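Local coordinates for protein polyphosphate kinase (Porphyromonas gingivalis, PDB 2O8R) that probably catalyses the reversible transfer of the terminal phosphate of ATP onto a growing chain of inorganic polyphosphate, at residues T267-D272 with E278-I283. The protein carries 3 engineered substitutions. Sequence-based numbering, arbitrary orientation.
Sequences TRFMYD and EVLRYI
F269 and Y271 of strand 268-272 face L280 and I283 of helix 278-283, with the two axes 11.3 Å apart at closest approach and running roughly antiparallel at 146°. The pair forms the first strand and the helix of a beta-alpha-beta unit in the polyphosphate kinase middle domain; strand 294-297 completes it and lies parallel beside strand 268-272. The contact is apolar and buried, with no hydrogen bond between the segments. Alternation along the strand puts F269 and Y271 on the helix side, while R268 and M270 lie on the other. On that other side R268 makes a salt bridge to E50 of helix 35-63. The F269 side chain has CG anti to the backbone N (chi1 -176°) and reaches out to I283, whose side chain crosses it at about a right angle. CZ of F269 lies 3.8 Å from CD1 of I283, and CE2 of F269 is a looser 4.4 Å from CD2 of L280. L280 thus touches both aromatic residues, one with each methyl. I283 also packs on I157 and M275 in nearby loops. L280 CG sits over one face of the Y271 ring, and L280 CD1 lies 3.6 Å from Y271 CZ and 3.4 Å from Y271 OH.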
loop_
_atom_site.group_PDB
_atom_site.type_symbol
_atom_site.label_atom_id
_atom_site.label_comp_id
_atom_site.label_asym_id
_atom_site.label_seq_id
_atom_site.Cartn_x
_atom_site.Cartn_y
_atom_site.Cartn_z
ATOM N N THR A 267 25.511 10.462 3.332
ATOM C CA THR A 267 25.447 11.789 3.975
ATOM C C THR A 267 25.674 11.697 5.480
ATOM O O THR A 267 26.185 12.628 6.114
ATOM C CB THR A 267 24.078 12.478 3.792
ATOM O OG1 THR A 267 23.173 11.988 4.787
ATOM C CG2 THR A 267 23.507 12.233 2.406
ATOM N N ARG A 268 25.269 10.567 6.044
ATOM C CA ARG A 268 25.352 10.338 7.470
ATOM C C ARG A 268 25.766 8.890 7.716
ATOM O O ARG A 268 25.362 7.990 6.974
ATOM C CB ARG A 268 23.984 10.624 8.098
ATOM C CG ARG A 268 23.958 10.685 9.605
ATOM C CD ARG A 268 22.758 11.472 10.109
ATOM N NE ARG A 268 21.485 10.787 9.905
ATOM C CZ ARG A 268 20.312 11.256 10.325
ATOM N NH1 ARG A 268 20.250 12.415 10.962
ATOM N NH2 ARG A 268 19.199 10.571 10.111
ATOM N N PHE A 269 26.602 8.678 8.728
ATOM C CA PHE A 269 26.798 7.346 9.292
ATOM C C PHE A 269 26.750 7.444 10.809
ATOM O O PHE A 269 27.670 7.944 11.443
ATOM C CB PHE A 269 28.101 6.699 8.822
ATOM C CG PHE A 269 28.280 5.285 9.315
ATOM C CD1 PHE A 269 27.797 4.218 8.573
ATOM C CD2 PHE A 269 28.914 5.025 10.529
ATOM C CE1 PHE A 269 27.950 2.914 9.030
ATOM C CE2 PHE A 269 29.069 3.733 10.990
ATOM C CZ PHE A 269 28.584 2.672 10.243
HETATM N N MSE A 270 25.668 6.950 11.385
HETATM C CA MSE A 270 25.364 7.176 12.784
HETATM C C MSE A 270 25.507 5.868 13.544
HETATM O O MSE A 270 25.112 4.813 13.047
HETATM C CB MSE A 270 23.938 7.707 12.872
HETATM C CG MSE A 270 23.423 8.064 14.243
HETATM SE SE MSE A 270 21.522 8.366 13.997
HETATM C CE MSE A 270 20.901 8.495 15.847
ATOM N N TYR A 271 26.081 5.929 14.740
ATOM C CA TYR A 271 26.342 4.710 15.502
ATOM C C TYR A 271 26.323 4.959 16.995
ATOM O O TYR A 271 26.572 6.075 17.450
ATOM C CB TYR A 271 27.682 4.088 15.101
ATOM C CG TYR A 271 28.870 4.992 15.329
ATOM C CD1 TYR A 271 29.602 4.923 16.507
ATOM C CD2 TYR A 271 29.265 5.915 14.362
ATOM C CE1 TYR A 271 30.688 5.745 16.725
ATOM C CE2 TYR A 271 30.348 6.750 14.569
ATOM C CZ TYR A 271 31.058 6.661 15.754
ATOM O OH TYR A 271 32.141 7.485 15.970
ATOM N N ASP A 272 26.036 3.896 17.740
ATOM C CA ASP A 272 26.019 3.910 19.192
ATOM C C ASP A 272 27.409 4.250 19.726
ATOM O O ASP A 272 28.369 3.520 19.502
ATOM C CB ASP A 272 25.507 2.550 19.694
ATOM C CG ASP A 272 26.061 2.158 21.049
ATOM O OD1 ASP A 272 26.067 2.988 21.987
ATOM O OD2 ASP A 272 26.471 0.986 21.174
ATOM N N GLU A 278 38.179 1.365 16.046
ATOM C CA GLU A 278 38.734 0.236 15.303
ATOM C C GLU A 278 37.646 -0.463 14.497
ATOM O O GLU A 278 37.850 -0.807 13.330
ATOM C CB GLU A 278 39.421 -0.771 16.228
ATOM C CG GLU A 278 40.598 -0.218 17.004
ATOM C CD GLU A 278 40.256 0.059 18.452
ATOM O OE1 GLU A 278 40.143 -0.908 19.234
ATOM O OE2 GLU A 278 40.110 1.247 18.810
ATOM N N VAL A 279 36.486 -0.649 15.123
ATOM C CA VAL A 279 35.354 -1.285 14.458
ATOM C C VAL A 279 34.666 -0.324 13.477
ATOM O O VAL A 279 34.110 -0.756 12.457
ATOM C CB VAL A 279 34.384 -1.967 15.477
ATOM C CG1 VAL A 279 34.041 -1.051 16.612
ATOM C CG2 VAL A 279 33.130 -2.521 14.796
ATOM N N LEU A 280 34.740 0.976 13.765
ATOM C CA LEU A 280 34.272 1.984 12.817
ATOM C C LEU A 280 35.084 1.861 11.542
ATOM O O LEU A 280 34.532 1.620 10.462
ATOM C CB LEU A 280 34.427 3.392 13.380
ATOM C CG LEU A 280 33.418 4.449 12.917
ATOM C CD1 LEU A 280 33.759 5.772 13.566
ATOM C CD2 LEU A 280 33.332 4.606 11.398
ATOM N N ARG A 281 36.401 2.004 11.678
ATOM C CA ARG A 281 37.298 1.899 10.533
ATOM C C ARG A 281 37.327 0.486 9.969
ATOM O O ARG A 281 37.961 0.237 8.945
ATOM C CB ARG A 281 38.709 2.415 10.856
ATOM C CG ARG A 281 39.566 1.503 11.720
ATOM C CD ARG A 281 40.945 2.114 11.953
ATOM N NE ARG A 281 40.862 3.424 12.604
ATOM C CZ ARG A 281 41.158 3.663 13.880
ATOM N NH1 ARG A 281 41.572 2.682 14.673
ATOM N NH2 ARG A 281 41.043 4.895 14.367
ATOM N N TYR A 282 36.628 -0.433 10.629
ATOM C CA TYR A 282 36.456 -1.766 10.079
ATOM C C TYR A 282 35.277 -1.839 9.112
ATOM O O TYR A 282 35.305 -2.623 8.162
ATOM C CB TYR A 282 36.350 -2.840 11.166
ATOM C CG TYR A 282 36.975 -4.138 10.725
ATOM C CD1 TYR A 282 38.332 -4.379 10.936
ATOM C CD2 TYR A 282 36.225 -5.108 10.055
ATOM C CE1 TYR A 282 38.925 -5.553 10.517
ATOM C CE2 TYR A 282 36.806 -6.288 9.632
ATOM C CZ TYR A 282 38.159 -6.505 9.863
ATOM O OH TYR A 282 38.751 -7.675 9.447
ATOM N N ILE A 283 34.245 -1.030 9.341
ATOM C CA ILE A 283 33.196 -0.901 8.332
ATOM C C ILE A 283 33.559 0.221 7.359
ATOM O O ILE A 283 33.048 0.277 6.241
ATOM C CB ILE A 283 31.792 -0.670 8.919
ATOM C CG1 ILE A 283 31.728 -1.067 10.394
ATOM C CG2 ILE A 283 30.770 -1.451 8.110
ATOM C CD1 ILE A 283 30.670 -0.316 11.183
#